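Local coordinates for protein neural cell adhesion molecule 1 (Homo sapiens, PDB 2HAZ) that mediates cell adhesion in the nervous system and, through its first fibronectin type III repeat, is probably important for the polysialylation of its own N-glycans, at residues G72-P75 with E76-Y79; W44-V47 with G48-V51. All coordinates share one frame; numbering follows the deposited sequence.

Contact 1: G72-P75 with E76-Y79; sequences GLKP and ETTY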
loop_
_atom_site.group_PDB
_atom_site.type_symbol
_atom_site.label_atom_id
_atom_site.label_comp_id
_atom_site.label_asym_id
_atom_site.label_seq_id
_atom_site.Cartn_x
_atom_site.Cartn_y
_atom_site.Cartn_z
ATOM N N GLY A 72 -6.715 10.365 -6.659
ATOM C CA GLY A 72 -6.777 11.732 -6.159
ATOM C C GLY A 72 -5.435 12.415 -6.002
ATOM O O GLY A 72 -5.283 13.312 -5.154
ATOM N N LEU A 73 -4.477 12.010 -6.832
ATOM C CA LEU A 73 -3.141 12.572 -6.817
ATOM C C LEU A 73 -3.098 13.813 -7.704
ATOM O O LEU A 73 -3.953 14.007 -8.581
ATOM C CB LEU A 73 -2.104 11.554 -7.295
ATOM C CG LEU A 73 -2.090 10.170 -6.625
ATOM C CD1 LEU A 73 -1.165 9.244 -7.387
ATOM C CD2 LEU A 73 -1.670 10.296 -5.155
ATOM N N LYS A 74 -2.106 14.644 -7.449
ATOM C CA LYS A 74 -1.850 15.836 -8.249
ATOM C C LYS A 74 -0.778 15.518 -9.270
ATOM O O LYS A 74 0.174 14.802 -8.952
ATOM C CB LYS A 74 -1.377 16.976 -7.348
ATOM C CG LYS A 74 -2.284 17.218 -6.164
ATOM C CD LYS A 74 -2.219 18.655 -5.658
ATOM C CE LYS A 74 -0.866 18.981 -5.066
ATOM N NZ LYS A 74 -0.449 18.006 -4.017
ATOM N N PRO A 75 -0.924 16.036 -10.504
ATOM C CA PRO A 75 0.077 15.804 -11.539
ATOM C C PRO A 75 1.441 16.375 -11.156
ATOM O O PRO A 75 1.533 17.235 -10.278
ATOM C CB PRO A 75 -0.500 16.525 -12.763
ATOM C CG PRO A 75 -1.941 16.647 -12.483
ATOM C CD PRO A 75 -2.059 16.826 -11.010
ATOM N N GLU A 76 2.487 15.834 -11.777
ATOM C CA GLU A 76 3.866 16.312 -11.631
ATOM C C GLU A 76 4.355 16.436 -10.187
ATOM O O GLU A 76 5.125 17.338 -9.875
ATOM C CB GLU A 76 4.040 17.672 -12.329
ATOM C CG GLU A 76 4.206 17.591 -13.810
ATOM C CD GLU A 76 4.282 18.959 -14.459
ATOM O OE1 GLU A 76 5.389 19.354 -14.861
ATOM O OE2 GLU A 76 3.243 19.643 -14.559
ATOM N N THR A 77 3.921 15.531 -9.316
ATOM C CA THR A 77 4.239 15.629 -7.898
ATOM C C THR A 77 4.861 14.324 -7.383
ATOM O O THR A 77 4.370 13.245 -7.702
ATOM C CB THR A 77 2.963 16.005 -7.079
ATOM O OG1 THR A 77 2.472 17.289 -7.504
ATOM C CG2 THR A 77 3.263 16.097 -5.598
ATOM N N THR A 78 5.929 14.429 -6.586
ATOM C CA THR A 78 6.585 13.249 -6.001
ATOM C C THR A 78 5.886 12.827 -4.704
ATOM O O THR A 78 5.685 13.662 -3.806
ATOM C CB THR A 78 8.073 13.520 -5.729
ATOM O OG1 THR A 78 8.658 14.125 -6.897
ATOM C CG2 THR A 78 8.830 12.220 -5.365
ATOM N N TYR A 79 5.541 11.536 -4.615
ATOM C CA TYR A 79 4.858 10.960 -3.438
ATOM C C TYR A 79 5.676 9.821 -2.811
ATOM O O TYR A 79 6.450 9.155 -3.500
ATOM C CB TYR A 79 3.464 10.390 -3.795
ATOM C CG TYR A 79 2.425 11.419 -4.157
ATOM C CD1 TYR A 79 1.504 11.866 -3.212
ATOM C CD2 TYR A 79 2.374 11.960 -5.450
ATOM C CE1 TYR A 79 0.567 12.831 -3.531
ATOM C CE2 TYR A 79 1.437 12.912 -5.780
ATOM C CZ TYR A 79 0.536 13.346 -4.816
ATOM O OH TYR A 79 -0.405 14.281 -5.140
#
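The phenol of Y79 reaches back over the turn to the backbone of K74, five residues earlier, making the tyrosine corner characteristic of Greek-key beta sandwiches and of fibronectin type III domains, where it lies in an L-x-P-x-x-x-Y sequence. K74 N donates to Y79 OH over 2.9 Å, and the bond is almost straight at 173°. With CG beside its own backbone N (chi1 -69°), the tyrosine points its ring from the start of strand 78-87 up into the turn. This inner side is close-packed: L73 CD2 sits over one ring face, 3.8 Å from the centroid in a CH-pi contact, while K74 O lies at the ring edge, in its plane. T102 OG1 hydrogen-bonds to both K74 O and T77 N, fastening the turn to the C-terminal segment. W44 and F100 also touch L73, tying the corner to the sheet. Replacing Y79 by a phenylalanine would probably keep the packing on L73 but leave the amide of K74 without its acceptor and the turn less firmly held. The outer side is looser. The K74 chain bends at its far end and crosses the phenol at about a right angle, and E76 extends outward at the apex. Across the apex T77 folds back on the chain: OG1, beside its own backbone N (chi1 -62°), donates to P75 O at 2.9 Å, approaching from above the carbonyl plane.

Contact 2: W44-V47 with G48-V51; sequences WRAV and GEEV
E49 folds back over A46 at the end of strand 39-46, where A46 to E49 form a type II beta turn. The turn is closed by the bond from E49 N to A46 O, 2.9 Å long with an angle of 157° at the hydrogen. G48 takes the third position with positive phi; a beta carbon there would collide with the carbonyl oxygen of V47. The side chain of E49 leaves with CG beside its own backbone N (chi1 -64°) and then runs extended, which carries it along the flank of the turn to A46. Its OE2 comes within 3.6 Å of A46 CB, while OE1 accepts a bond from an ordered water at 2.9 Å. That water is gripped three times: it accepts from A46 N and donates to E49 OE1 and to V51 O, the last at 2.7 Å, and so bridges the strand end to the departing loop. R45 is arranged differently. Its CG is wedged between the backbone N and the carbonyl carbon (chi1 58°), and from there the chain runs extended to NE alongside the loop, passing E49 O. CB touches V51 O at 3.3 Å, CD meets E49 O, and NH1 gives that same carbonyl a weak, bent hydrogen bond of 3.1 Å. The guanidinium also turns its edge toward G48 N, though without a bond. In fibronectin type III terms this is the C-C' loop, leading from strand 39-46 to the outermost strand 53-58, where the W44 ring meets that of H53; on the other flank R45 makes a backbone bond with A80 of strand 78-87, and the V47 side chain touches T78 of the same strand.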
loop_
_atom_site.group_PDB
_atom_site.type_symbol
_atom_site.label_atom_id
_atom_site.label_comp_id
_atom_site.label_asym_id
_atom_site.label_seq_id
_atom_site.Cartn_x
_atom_site.Cartn_y
_atom_site.Cartn_z
ATOM N N TRP A 44 -0.332 7.260 1.524
ATOM C CA TRP A 44 0.571 8.027 0.644
ATOM C C TRP A 44 0.629 9.480 1.074
ATOM O O TRP A 44 -0.314 9.992 1.687
ATOM C CB TRP A 44 0.183 7.904 -0.842
ATOM C CG TRP A 44 -1.190 8.434 -1.188
ATOM C CD1 TRP A 44 -1.508 9.691 -1.627
ATOM C CD2 TRP A 44 -2.429 7.721 -1.086
ATOM N NE1 TRP A 44 -2.867 9.785 -1.847
ATOM C CE2 TRP A 44 -3.452 8.587 -1.531
ATOM C CE3 TRP A 44 -2.766 6.410 -0.718
ATOM C CZ2 TRP A 44 -4.807 8.204 -1.557
ATOM C CZ3 TRP A 44 -4.114 6.022 -0.759
ATOM C CH2 TRP A 44 -5.110 6.917 -1.186
ATOM N N ARG A 45 1.736 10.137 0.752
ATOM C CA ARG A 45 1.839 11.578 0.971
ATOM C C ARG A 45 2.830 12.212 0.004
ATOM O O ARG A 45 3.838 11.589 -0.375
ATOM C CB ARG A 45 2.229 11.888 2.415
ATOM C CG ARG A 45 3.510 11.281 2.864
ATOM C CD ARG A 45 4.174 12.022 4.035
ATOM N NE ARG A 45 5.527 11.478 4.165
ATOM C CZ ARG A 45 6.648 12.102 3.797
ATOM N NH1 ARG A 45 6.617 13.348 3.321
ATOM N NH2 ARG A 45 7.817 11.478 3.932
ATOM N N ALA A 46 2.527 13.443 -0.408
ATOM C CA ALA A 46 3.431 14.212 -1.241
ATOM C C ALA A 46 4.687 14.511 -0.416
ATOM O O ALA A 46 4.602 15.004 0.711
ATOM C CB ALA A 46 2.763 15.490 -1.710
ATOM N N VAL A 47 5.854 14.179 -0.972
ATOM C CA VAL A 47 7.129 14.418 -0.290
ATOM C C VAL A 47 7.239 15.917 0.082
ATOM O O VAL A 47 6.948 16.791 -0.740
ATOM C CB VAL A 47 8.304 13.953 -1.188
ATOM C CG1 VAL A 47 9.641 14.371 -0.612
ATOM C CG2 VAL A 47 8.258 12.422 -1.407
ATOM N N GLY A 48 7.637 16.179 1.326
ATOM C CA GLY A 48 7.648 17.517 1.908
ATOM C C GLY A 48 6.448 17.850 2.781
ATOM O O GLY A 48 6.533 18.751 3.622
ATOM N N GLU A 49 5.333 17.133 2.587
ATOM C CA GLU A 49 4.105 17.362 3.358
ATOM C C GLU A 49 4.016 16.413 4.553
ATOM O O GLU A 49 4.611 15.339 4.525
ATOM C CB GLU A 49 2.880 17.195 2.477
ATOM C CG GLU A 49 2.803 18.219 1.353
ATOM C CD GLU A 49 1.519 18.128 0.564
ATOM O OE1 GLU A 49 0.530 17.526 1.049
ATOM O OE2 GLU A 49 1.498 18.668 -0.554
ATOM N N GLU A 50 3.278 16.817 5.587
ATOM C CA GLU A 50 3.102 15.987 6.806
ATOM C C GLU A 50 1.884 15.054 6.747
ATOM O O GLU A 50 1.909 13.972 7.320
ATOM C CB GLU A 50 2.984 16.858 8.069
ATOM C CG GLU A 50 4.094 17.863 8.273
ATOM C CD GLU A 50 3.801 18.821 9.419
ATOM O OE1 GLU A 50 3.588 20.023 9.146
ATOM O OE2 GLU A 50 3.776 18.372 10.585
ATOM N N VAL A 51 0.821 15.474 6.067
ATOM C CA VAL A 51 -0.449 14.734 6.084
ATOM C C VAL A 51 -0.453 13.460 5.211
ATOM O O VAL A 51 -0.126 13.513 4.027
ATOM C CB VAL A 51 -1.614 15.646 5.673
ATOM C CG1 VAL A 51 -2.911 14.880 5.620
ATOM C CG2 VAL A 51 -1.692 16.867 6.610
HETATM O O HOH W 1 0.624 14.684 1.685
#

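How the contacts relate
Contact 1 leads into strand 78-87 and contact 2 leaves strand 39-46, neighbours in the same sheet; their centres are about 10 Å apart. A probable hydrogen bond from V47 N to T78 O, 2.9 Å long, joins their backbones. The tyrosine corner has a buried, largely apolar inner side. L73 CD2 also packs 3.6 Å from W44 NE1, and Y79 CD1 lies 3.4 Å from A46 N, which is on the opposite side of the ring plane from L73. Contact 2 is mostly surface, held by backbone carbonyls, a water and long charged side chains. The two meet again at their outer edges, where the side chains of K74 and E49 touch.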